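Local coordinates for protein precorrin-2 dehydrogenase (Bacillus megaterium, PDB 3DFZ) that oxidises precorrin-2 to sirohydrochlorin with NAD+ as electron acceptor, a step of siroheme and anaerobic cobalamin biosynthesis, at residues Arg45-Phe50 against Ala55-Val60; Ala66-Trp71 against Leu77-Lys82; Arg180-Arg185 against Gln217-Tyr222. One frame throughout, in Å; residues are numbered along the deposited sequence.

Contact 1: Arg45-Phe50 against Ala55-Val60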
loop_
_atom_site.group_PDB
_atom_site.type_symbol
_atom_site.label_atom_id
_atom_site.label_comp_id
_atom_site.label_asym_id
_atom_site.label_seq_id
_atom_site.Cartn_x
_atom_site.Cartn_y
_atom_site.Cartn_z
ATOM N N ARG B 45 -3.589 11.138 14.347
ATOM C CA ARG B 45 -2.520 10.295 13.820
ATOM C C ARG B 45 -2.732 10.056 12.322
ATOM O O ARG B 45 -1.789 10.207 11.536
ATOM C CB ARG B 45 -2.431 8.992 14.635
ATOM C CG ARG B 45 -1.826 7.775 13.931
ATOM C CD ARG B 45 -1.061 6.813 14.888
ATOM N NE ARG B 45 -1.516 6.840 16.287
ATOM C CZ ARG B 45 -2.455 6.044 16.806
ATOM N NH1 ARG B 45 -3.083 5.135 16.056
ATOM N NH2 ARG B 45 -2.777 6.167 18.090
ATOM N N ARG B 46 -3.969 9.730 11.929
ATOM C CA ARG B 46 -4.305 9.523 10.519
ATOM C C ARG B 46 -4.029 10.757 9.629
ATOM O O ARG B 46 -3.415 10.622 8.578
ATOM C CB ARG B 46 -5.762 9.059 10.358
ATOM C CG ARG B 46 -6.059 7.641 10.837
ATOM C CD ARG B 46 -5.381 6.573 9.948
ATOM N NE ARG B 46 -5.774 5.191 10.279
ATOM C CZ ARG B 46 -5.239 4.458 11.254
ATOM N NH1 ARG B 46 -4.286 4.960 12.027
ATOM N NH2 ARG B 46 -5.671 3.216 11.461
ATOM N N ILE B 47 -4.481 11.939 10.072
ATOM C CA ILE B 47 -4.315 13.223 9.358
ATOM C C ILE B 47 -2.844 13.572 9.138
ATOM O O ILE B 47 -2.455 13.962 8.038
ATOM C CB ILE B 47 -5.031 14.404 10.102
ATOM C CG1 ILE B 47 -6.554 14.254 10.028
ATOM C CG2 ILE B 47 -4.601 15.759 9.537
ATOM C CD1 ILE B 47 -7.295 14.829 11.234
ATOM N N LYS B 48 -2.035 13.431 10.186
ATOM C CA LYS B 48 -0.581 13.559 10.071
ATOM C C LYS B 48 -0.047 12.902 8.810
ATOM O O LYS B 48 0.763 13.492 8.113
ATOM C CB LYS B 48 0.118 12.965 11.290
ATOM C CG LYS B 48 0.724 14.001 12.209
ATOM C CD LYS B 48 0.611 13.562 13.678
ATOM C CE LYS B 48 1.261 14.568 14.645
ATOM N NZ LYS B 48 0.811 14.366 16.068
ATOM N N GLY B 49 -0.522 11.689 8.527
ATOM C CA GLY B 49 -0.117 10.895 7.365
ATOM C C GLY B 49 -0.335 11.543 6.019
ATOM O O GLY B 49 0.458 11.336 5.096
ATOM N N PHE B 50 -1.394 12.337 5.884
ATOM C CA PHE B 50 -1.701 12.950 4.573
ATOM C C PHE B 50 -1.788 14.495 4.554
ATOM O O PHE B 50 -2.302 15.108 3.607
ATOM C CB PHE B 50 -2.919 12.273 3.905
ATOM C CG PHE B 50 -4.118 12.099 4.815
ATOM C CD1 PHE B 50 -4.934 13.190 5.143
ATOM C CD2 PHE B 50 -4.452 10.838 5.309
ATOM C CE1 PHE B 50 -6.050 13.028 5.974
ATOM C CE2 PHE B 50 -5.564 10.655 6.140
ATOM C CZ PHE B 50 -6.368 11.759 6.480
ATOM N N ALA B 55 -4.255 17.560 -0.347
ATOM C CA ALA B 55 -5.673 17.255 -0.354
ATOM C C ALA B 55 -6.448 18.463 0.187
ATOM O O ALA B 55 -5.862 19.362 0.782
ATOM C CB ALA B 55 -5.940 16.004 0.489
ATOM N N ALA B 56 -7.757 18.488 -0.048
ATOM C CA ALA B 56 -8.610 19.329 0.749
ATOM C C ALA B 56 -9.205 18.495 1.899
ATOM O O ALA B 56 -10.136 17.742 1.695
ATOM C CB ALA B 56 -9.697 19.994 -0.114
ATOM N N ILE B 57 -8.624 18.620 3.092
ATOM C CA ILE B 57 -9.070 17.882 4.283
ATOM C C ILE B 57 -10.196 18.593 5.044
ATOM O O ILE B 57 -10.079 19.777 5.388
ATOM C CB ILE B 57 -7.898 17.617 5.282
ATOM C CG1 ILE B 57 -6.665 17.048 4.558
ATOM C CG2 ILE B 57 -8.364 16.692 6.404
ATOM C CD1 ILE B 57 -5.426 16.975 5.417
ATOM N N THR B 58 -11.290 17.882 5.278
ATOM C CA THR B 58 -12.344 18.353 6.176
ATOM C C THR B 58 -12.472 17.382 7.331
ATOM O O THR B 58 -12.608 16.198 7.105
ATOM C CB THR B 58 -13.696 18.509 5.467
ATOM O OG1 THR B 58 -13.543 19.367 4.325
ATOM C CG2 THR B 58 -14.747 19.115 6.423
ATOM N N VAL B 59 -12.396 17.894 8.562
ATOM C CA VAL B 59 -12.471 17.088 9.776
ATOM C C VAL B 59 -13.818 17.364 10.450
ATOM O O VAL B 59 -14.142 18.523 10.743
ATOM C CB VAL B 59 -11.319 17.440 10.768
ATOM C CG1 VAL B 59 -11.379 16.559 12.016
ATOM C CG2 VAL B 59 -9.957 17.342 10.108
ATOM N N VAL B 60 -14.609 16.310 10.665
ATOM C CA VAL B 60 -15.956 16.435 11.242
ATOM C C VAL B 60 -16.020 15.673 12.555
ATOM O O VAL B 60 -15.955 14.425 12.569
ATOM C CB VAL B 60 -17.096 15.961 10.282
ATOM C CG1 VAL B 60 -18.470 16.340 10.841
ATOM C CG2 VAL B 60 -16.953 16.612 8.957
HETATM O O HOH W 1 -3.196 17.318 2.526
#
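Ile57 reaches from strand 56-60 toward Phe50 and Ile47 on helix 41-50, and its branches can be followed outward one atom at a time. The bond from CA to CB is directed at the helix, but CB itself only sets the course. CG2 is a looser neighbour of the ring, 4.3 Å from Phe50 CE1. CG1 stands anti to the carbonyl carbon (chi1 -48°), and the extended second torsion (chi2 171°) carries CD1 on to the ring. There Ile57 CD1 comes to 3.8 Å from Phe50 CD1 and 4.0 Å from Phe50 CE1, lying at the ring edge and near its plane. The same methyl has Ile47 CG2 as a looser neighbour at 4.4 Å. One face of the phenyl group is covered from within its own helix by Ile47 CA, 3.7 Å above the plane toward the rim, so that edge and face meet different residues.

A further apolar touch lies along the strand, where Ile47 CD1 meets Val59 CG2 at 3.8 Å. At the end near the connecting loop, a water bridges Phe50 O (2.6 Å) and Ala55 N (3.1 Å).

The short axes run nearly antiparallel, at 171°, as expected within a beta-alpha-beta unit of Rossmann type, here strand 33-37, helix 41-50 and strand 56-60. Phe50 and Ile47 also pack on Val36 of strand 33-37, and Ile47 touches Leu77 of the neighbouring strand 77-80 and Ile68 of helix 66-73, while Tyr23 of the second subunit meets the Phe50 ring edge-to-face.

Contact 2: Ala66-Trp71 against Leu77-Lys82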
loop_
_atom_site.group_PDB
_atom_site.type_symbol
_atom_site.label_atom_id
_atom_site.label_comp_id
_atom_site.label_asym_id
_atom_site.label_seq_id
_atom_site.Cartn_x
_atom_site.Cartn_y
_atom_site.Cartn_z
ATOM N N ALA B 66 -6.042 19.608 20.039
ATOM C CA ALA B 66 -5.175 20.789 20.000
ATOM C C ALA B 66 -4.283 20.879 18.742
ATOM O O ALA B 66 -3.884 21.978 18.313
ATOM C CB ALA B 66 -4.301 20.809 21.252
ATOM N N GLU B 67 -3.943 19.711 18.198
ATOM C CA GLU B 67 -3.119 19.599 17.000
ATOM C C GLU B 67 -3.942 19.799 15.727
ATOM O O GLU B 67 -3.497 20.480 14.816
ATOM C CB GLU B 67 -2.355 18.268 16.977
ATOM C CG GLU B 67 -3.077 17.124 17.663
ATOM C CD GLU B 67 -2.443 16.714 18.986
ATOM O OE1 GLU B 67 -1.233 16.401 19.003
ATOM O OE2 GLU B 67 -3.159 16.687 20.006
ATOM N N ILE B 68 -5.140 19.215 15.670
ATOM C CA ILE B 68 -6.076 19.530 14.601
ATOM C C ILE B 68 -6.388 21.047 14.581
ATOM O O ILE B 68 -6.361 21.680 13.525
ATOM C CB ILE B 68 -7.354 18.643 14.641
ATOM C CG1 ILE B 68 -6.976 17.151 14.537
ATOM C CG2 ILE B 68 -8.303 19.006 13.501
ATOM C CD1 ILE B 68 -8.105 16.154 14.894
ATOM N N ASN B 69 -6.638 21.618 15.760
ATOM C CA ASN B 69 -6.815 23.062 15.910
ATOM C C ASN B 69 -5.675 23.883 15.350
ATOM O O ASN B 69 -5.910 24.855 14.633
ATOM C CB ASN B 69 -7.063 23.428 17.374
ATOM C CG ASN B 69 -8.517 23.400 17.725
ATOM O OD1 ASN B 69 -9.261 24.259 17.291
ATOM N ND2 ASN B 69 -8.943 22.408 18.507
ATOM N N GLU B 70 -4.445 23.489 15.668
ATOM C CA GLU B 70 -3.246 24.171 15.162
ATOM C C GLU B 70 -3.121 24.056 13.632
ATOM O O GLU B 70 -2.742 25.029 12.967
ATOM C CB GLU B 70 -1.991 23.645 15.864
ATOM C CG GLU B 70 -0.645 24.272 15.431
ATOM C CD GLU B 70 -0.536 25.812 15.572
ATOM O OE1 GLU B 70 -1.475 26.496 16.062
ATOM O OE2 GLU B 70 0.526 26.345 15.172
ATOM N N TRP B 71 -3.436 22.876 13.094
ATOM C CA TRP B 71 -3.477 22.647 11.650
ATOM C C TRP B 71 -4.584 23.462 10.959
ATOM O O TRP B 71 -4.379 23.999 9.879
ATOM C CB TRP B 71 -3.659 21.153 11.341
ATOM C CG TRP B 71 -2.477 20.289 11.727
ATOM C CD1 TRP B 71 -1.156 20.627 11.660
ATOM C CD2 TRP B 71 -2.523 18.936 12.207
ATOM N NE1 TRP B 71 -0.376 19.572 12.070
ATOM C CE2 TRP B 71 -1.187 18.521 12.411
ATOM C CE3 TRP B 71 -3.563 18.030 12.471
ATOM C CZ2 TRP B 71 -0.857 17.234 12.887
ATOM C CZ3 TRP B 71 -3.234 16.743 12.940
ATOM C CH2 TRP B 71 -1.892 16.368 13.149
ATOM N N LEU B 77 -6.257 22.378 6.873
ATOM C CA LEU B 77 -7.488 21.614 6.810
ATOM C C LEU B 77 -8.648 22.500 7.232
ATOM O O LEU B 77 -8.418 23.591 7.752
ATOM C CB LEU B 77 -7.399 20.349 7.674
ATOM C CG LEU B 77 -6.934 20.418 9.123
ATOM C CD1 LEU B 77 -8.046 20.988 10.054
ATOM C CD2 LEU B 77 -6.453 19.006 9.550
ATOM N N ARG B 78 -9.871 22.032 6.967
ATOM C CA ARG B 78 -11.097 22.622 7.503
ATOM C C ARG B 78 -11.777 21.729 8.570
ATOM O O ARG B 78 -11.825 20.500 8.443
ATOM C CB ARG B 78 -12.084 22.948 6.360
ATOM C CG ARG B 78 -13.514 23.202 6.833
ATOM C CD ARG B 78 -14.390 23.857 5.781
ATOM N NE ARG B 78 -14.904 22.926 4.789
ATOM C CZ ARG B 78 -16.020 22.213 4.923
ATOM N NH1 ARG B 78 -16.741 22.301 6.034
ATOM N NH2 ARG B 78 -16.412 21.399 3.942
ATOM N N VAL B 79 -12.307 22.365 9.609
ATOM C CA VAL B 79 -13.032 21.681 10.674
ATOM C C VAL B 79 -14.550 22.006 10.621
ATOM O O VAL B 79 -14.952 23.154 10.377
ATOM C CB VAL B 79 -12.452 22.040 12.086
ATOM C CG1 VAL B 79 -13.170 21.269 13.188
ATOM C CG2 VAL B 79 -10.966 21.739 12.158
ATOM N N LYS B 80 -15.360 20.966 10.810
ATOM C CA LYS B 80 -16.818 21.045 10.915
ATOM C C LYS B 80 -17.131 20.574 12.341
ATOM O O LYS B 80 -16.984 19.390 12.655
ATOM C CB LYS B 80 -17.438 20.142 9.842
ATOM C CG LYS B 80 -18.930 20.255 9.568
ATOM C CD LYS B 80 -19.101 20.396 8.029
ATOM C CE LYS B 80 -20.484 19.999 7.465
ATOM N NZ LYS B 80 -21.633 20.895 7.839
ATOM N N ARG B 81 -17.497 21.510 13.217
ATOM C CA ARG B 81 -17.645 21.215 14.654
ATOM C C ARG B 81 -19.040 20.757 15.021
ATOM O O ARG B 81 -19.853 21.521 15.511
ATOM C CB ARG B 81 -17.216 22.402 15.523
ATOM C CG ARG B 81 -15.752 22.399 15.821
ATOM C CD ARG B 81 -15.221 23.766 16.217
ATOM N NE ARG B 81 -13.763 23.728 16.384
ATOM C CZ ARG B 81 -12.886 24.294 15.555
ATOM N NH1 ARG B 81 -13.297 24.971 14.496
ATOM N NH2 ARG B 81 -11.589 24.202 15.802
ATOM N N LYS B 82 -19.281 19.480 14.785
ATOM C CA LYS B 82 -20.578 18.850 14.925
ATOM C C LYS B 82 -20.377 17.340 14.680
ATOM O O LYS B 82 -19.289 16.898 14.278
ATOM C CB LYS B 82 -21.572 19.437 13.911
ATOM C CG LYS B 82 -21.177 19.261 12.450
ATOM C CD LYS B 82 -22.362 19.513 11.539
ATOM C CE LYS B 82 -22.358 18.541 10.362
ATOM N NZ LYS B 82 -23.743 18.120 9.956
#
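Ile68, Trp71, Leu77 and Val79 make the apolar part of this contact. In Leu77, chi1 (50°) turns CG to the helix, where the branch parts, CD1 to Ile68 and CD2 to Trp71: Leu77 CD1 lies 4.0 Å from Ile68 CG2, and Leu77 CD2 is 4.0 Å from Trp71 CB. The latter touch is on the stem of the tryptophan, whose indole leads away from the strand. Ile68 CG2 is shared, since Val79 CG2 also approaches it to 4.0 Å; both Leu77 and Val79 cross Ile68 at about a right angle.

The polar groups lie in the more exposed part of the contact. Asn69 OD1 is 2.8 Å from Arg81 NH2, at the guanidinium edge, with amide and guanidinium planes 26° apart. The clear polar partners are elsewhere: Asn69 ND2 bonds to Ser65 O, and Arg81 NH1 forms a salt bridge with Glu72. Val79 CG1 covers one guanidinium face, 3.8 Å above its centre.

Together these contacts close the beta-alpha-beta unit of strand 56-60, helix 66-73 and strand 77-80. Leu77 continues onto Ile57 and Val59 of the adjacent parallel strand, while Ile68 and Trp71 pack against Thr44 of helix 41-50.

Contact 3: Arg180-Arg185 against Gln217-Tyr222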
loop_
_atom_site.group_PDB
_atom_site.type_symbol
_atom_site.label_atom_id
_atom_site.label_comp_id
_atom_site.label_asym_id
_atom_site.label_seq_id
_atom_site.Cartn_x
_atom_site.Cartn_y
_atom_site.Cartn_z
ATOM N N ARG B 180 21.252 9.432 -8.877
ATOM C CA ARG B 180 20.120 9.408 -9.822
ATOM C C ARG B 180 20.008 10.741 -10.576
ATOM O O ARG B 180 19.979 10.769 -11.809
ATOM C CB ARG B 180 18.828 9.087 -9.075
ATOM C CG ARG B 180 17.596 8.769 -9.915
ATOM C CD ARG B 180 17.477 7.267 -10.198
ATOM N NE ARG B 180 16.098 6.872 -10.516
ATOM C CZ ARG B 180 15.677 6.404 -11.692
ATOM N NH1 ARG B 180 16.515 6.237 -12.711
ATOM N NH2 ARG B 180 14.395 6.089 -11.844
ATOM N N VAL B 181 19.999 11.836 -9.818
ATOM C CA VAL B 181 20.011 13.211 -10.344
ATOM C C VAL B 181 21.137 13.403 -11.361
ATOM O O VAL B 181 20.882 13.814 -12.502
ATOM C CB VAL B 181 20.143 14.260 -9.191
ATOM C CG1 VAL B 181 20.463 15.686 -9.734
ATOM C CG2 VAL B 181 18.899 14.266 -8.319
ATOM N N LEU B 182 22.367 13.106 -10.955
ATOM C CA LEU B 182 23.525 13.332 -11.820
ATOM C C LEU B 182 23.561 12.429 -13.049
ATOM O O LEU B 182 24.084 12.820 -14.075
ATOM C CB LEU B 182 24.844 13.244 -11.042
ATOM C CG LEU B 182 25.129 14.346 -10.006
ATOM C CD1 LEU B 182 26.460 14.120 -9.306
ATOM C CD2 LEU B 182 25.074 15.744 -10.651
ATOM N N ILE B 183 23.010 11.228 -12.938
ATOM C CA ILE B 183 23.040 10.245 -14.028
ATOM C C ILE B 183 21.950 10.534 -15.074
ATOM O O ILE B 183 22.144 10.290 -16.261
ATOM C CB ILE B 183 22.979 8.775 -13.463
ATOM C CG1 ILE B 183 24.300 8.453 -12.732
ATOM C CG2 ILE B 183 22.662 7.757 -14.560
ATOM C CD1 ILE B 183 24.282 7.250 -11.806
ATOM N N HIS B 184 20.820 11.066 -14.608
ATOM C CA HIS B 184 19.673 11.417 -15.448
ATOM C C HIS B 184 20.007 12.492 -16.494
ATOM O O HIS B 184 19.467 12.480 -17.604
ATOM C CB HIS B 184 18.513 11.881 -14.557
ATOM C CG HIS B 184 17.300 12.337 -15.311
ATOM N ND1 HIS B 184 16.326 11.464 -15.752
ATOM C CD2 HIS B 184 16.895 13.574 -15.685
ATOM C CE1 HIS B 184 15.379 12.143 -16.375
ATOM N NE2 HIS B 184 15.700 13.425 -16.349
ATOM N N ARG B 185 20.903 13.408 -16.143
ATOM C CA ARG B 185 21.242 14.525 -17.017
ATOM C C ARG B 185 22.677 14.388 -17.571
ATOM O O ARG B 185 23.342 15.376 -17.913
ATOM C CB ARG B 185 21.030 15.867 -16.283
ATOM C CG ARG B 185 19.833 15.903 -15.333
ATOM C CD ARG B 185 19.596 17.285 -14.769
ATOM N NE ARG B 185 18.585 17.992 -15.549
ATOM C CZ ARG B 185 17.325 18.194 -15.157
ATOM N NH1 ARG B 185 16.902 17.773 -13.966
ATOM N NH2 ARG B 185 16.482 18.832 -15.966
ATOM N N GLN B 217 32.620 11.578 -7.951
ATOM C CA GLN B 217 33.681 12.201 -8.738
ATOM C C GLN B 217 33.738 11.613 -10.149
ATOM O O GLN B 217 33.971 12.328 -11.116
ATOM C CB GLN B 217 35.060 11.993 -8.078
ATOM C CG GLN B 217 35.262 12.625 -6.697
ATOM C CD GLN B 217 36.707 12.476 -6.191
ATOM O OE1 GLN B 217 37.628 13.130 -6.706
ATOM N NE2 GLN B 217 36.909 11.600 -5.192
ATOM N N GLN B 218 33.554 10.300 -10.249
ATOM C CA GLN B 218 33.620 9.590 -11.518
ATOM C C GLN B 218 32.541 10.029 -12.517
ATOM O O GLN B 218 32.837 10.281 -13.685
ATOM C CB GLN B 218 33.540 8.086 -11.281
ATOM C CG GLN B 218 33.185 7.273 -12.514
ATOM C CD GLN B 218 33.094 5.806 -12.216
ATOM O OE1 GLN B 218 33.559 5.352 -11.163
ATOM N NE2 GLN B 218 32.508 5.037 -13.151
ATOM N N ILE B 219 31.299 10.117 -12.048
ATOM C CA ILE B 219 30.178 10.533 -12.898
ATOM C C ILE B 219 30.178 12.035 -13.189
ATOM O O ILE B 219 29.255 12.552 -13.814
ATOM C CB ILE B 219 28.799 10.034 -12.363
ATOM C CG1 ILE B 219 28.482 10.603 -10.970
ATOM C CG2 ILE B 219 28.752 8.512 -12.407
ATOM C CD1 ILE B 219 27.106 10.201 -10.403
ATOM N N GLU B 220 31.231 12.725 -12.761
ATOM C CA GLU B 220 31.400 14.145 -13.070
ATOM C C GLU B 220 31.970 14.334 -14.469
ATOM O O GLU B 220 31.488 15.176 -15.216
ATOM C CB GLU B 220 32.278 14.829 -12.017
ATOM C CG GLU B 220 31.562 15.070 -10.680
ATOM C CD GLU B 220 30.691 16.327 -10.695
ATOM O OE1 GLU B 220 31.209 17.427 -11.059
ATOM O OE2 GLU B 220 29.494 16.206 -10.338
ATOM N N LYS B 221 32.974 13.516 -14.808
ATOM C CA LYS B 221 33.648 13.487 -16.120
ATOM C C LYS B 221 32.723 13.376 -17.355
ATOM O O LYS B 221 33.059 13.862 -18.444
ATOM C CB LYS B 221 34.657 12.326 -16.128
ATOM C CG LYS B 221 35.298 11.996 -17.477
ATOM C CD LYS B 221 36.728 12.538 -17.608
ATOM C CE LYS B 221 37.460 11.769 -18.709
ATOM N NZ LYS B 221 38.932 11.925 -18.668
ATOM N N TYR B 222 31.577 12.723 -17.184
ATOM C CA TYR B 222 30.629 12.505 -18.283
ATOM C C TYR B 222 29.761 13.748 -18.575
ATOM O O TYR B 222 29.735 14.717 -17.800
ATOM C CB TYR B 222 29.741 11.289 -17.983
ATOM C CG TYR B 222 30.488 10.030 -17.586
ATOM C CD1 TYR B 222 31.242 9.983 -16.412
ATOM C CD2 TYR B 222 30.421 8.873 -18.376
ATOM C CE1 TYR B 222 31.930 8.832 -16.040
ATOM C CE2 TYR B 222 31.098 7.704 -18.006
ATOM C CZ TYR B 222 31.853 7.695 -16.831
ATOM O OH TYR B 222 32.542 6.564 -16.445
#
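Arg180 O takes two backbone N-H groups, His184 N at 2.9 Å and, weakly, Ile183 N at 3.3 Å, in the last turn of helix 168-184, from which Leu182 and Ile183 meet Ile219. These bonds belong to the turn from which both side chains project.

Ile219 is the first residue to leave helical angles after helix 209-218, and its CB is directed at the other segment. With CG1 between the backbone N and the carbonyl carbon (chi1 62°), the extended chain puts CD1 at the junction of two neighbours: Ile219 CD1 is 3.8 Å from Leu182 CB and 4.0 Å from Ile183 CG1. Ile219 crosses both side chains at about a right angle. Beyond it, Glu220 bends at chi2 (-82°) and folds back, laying its OE2 3.8 Å from Leu182 CD1.

Ile183 also packs on Leu196 and Leu197 of helix 190-199, and Arg180 NE bonds to Gly148 O of the second subunit. The contact joins the last modelled residues to helix 168-184, burying 186 Å² in all. The carboxylate oxygen of Glu220 meets only a leucine methyl across the two segments, so the contact rests on apolar packing and the burial of Ile219, with no directional bond between the segments.

Contacts 1, 2 and 3 follow in series along the chain. The first two are joined: their centres lie 9 Å apart, and strands 56-60 and 77-80 are neighbours in the five-stranded parallel sheet, with probable hydrogen bonds from Val59 N to Arg78 O and from Lys80 N to Val59 O. They thus belong to consecutive beta-alpha-beta units, sharing strand 56-60, in the putative NAD-binding region. Contact 3 sits on the opposite side of the chain's centre, in the C-terminal helices, with centres about 39 Å from contact 1 and 46 Å from contact 2. The pattern is consistent with an elongated subunit whose dinucleotide-binding fold and helical end are packed separately.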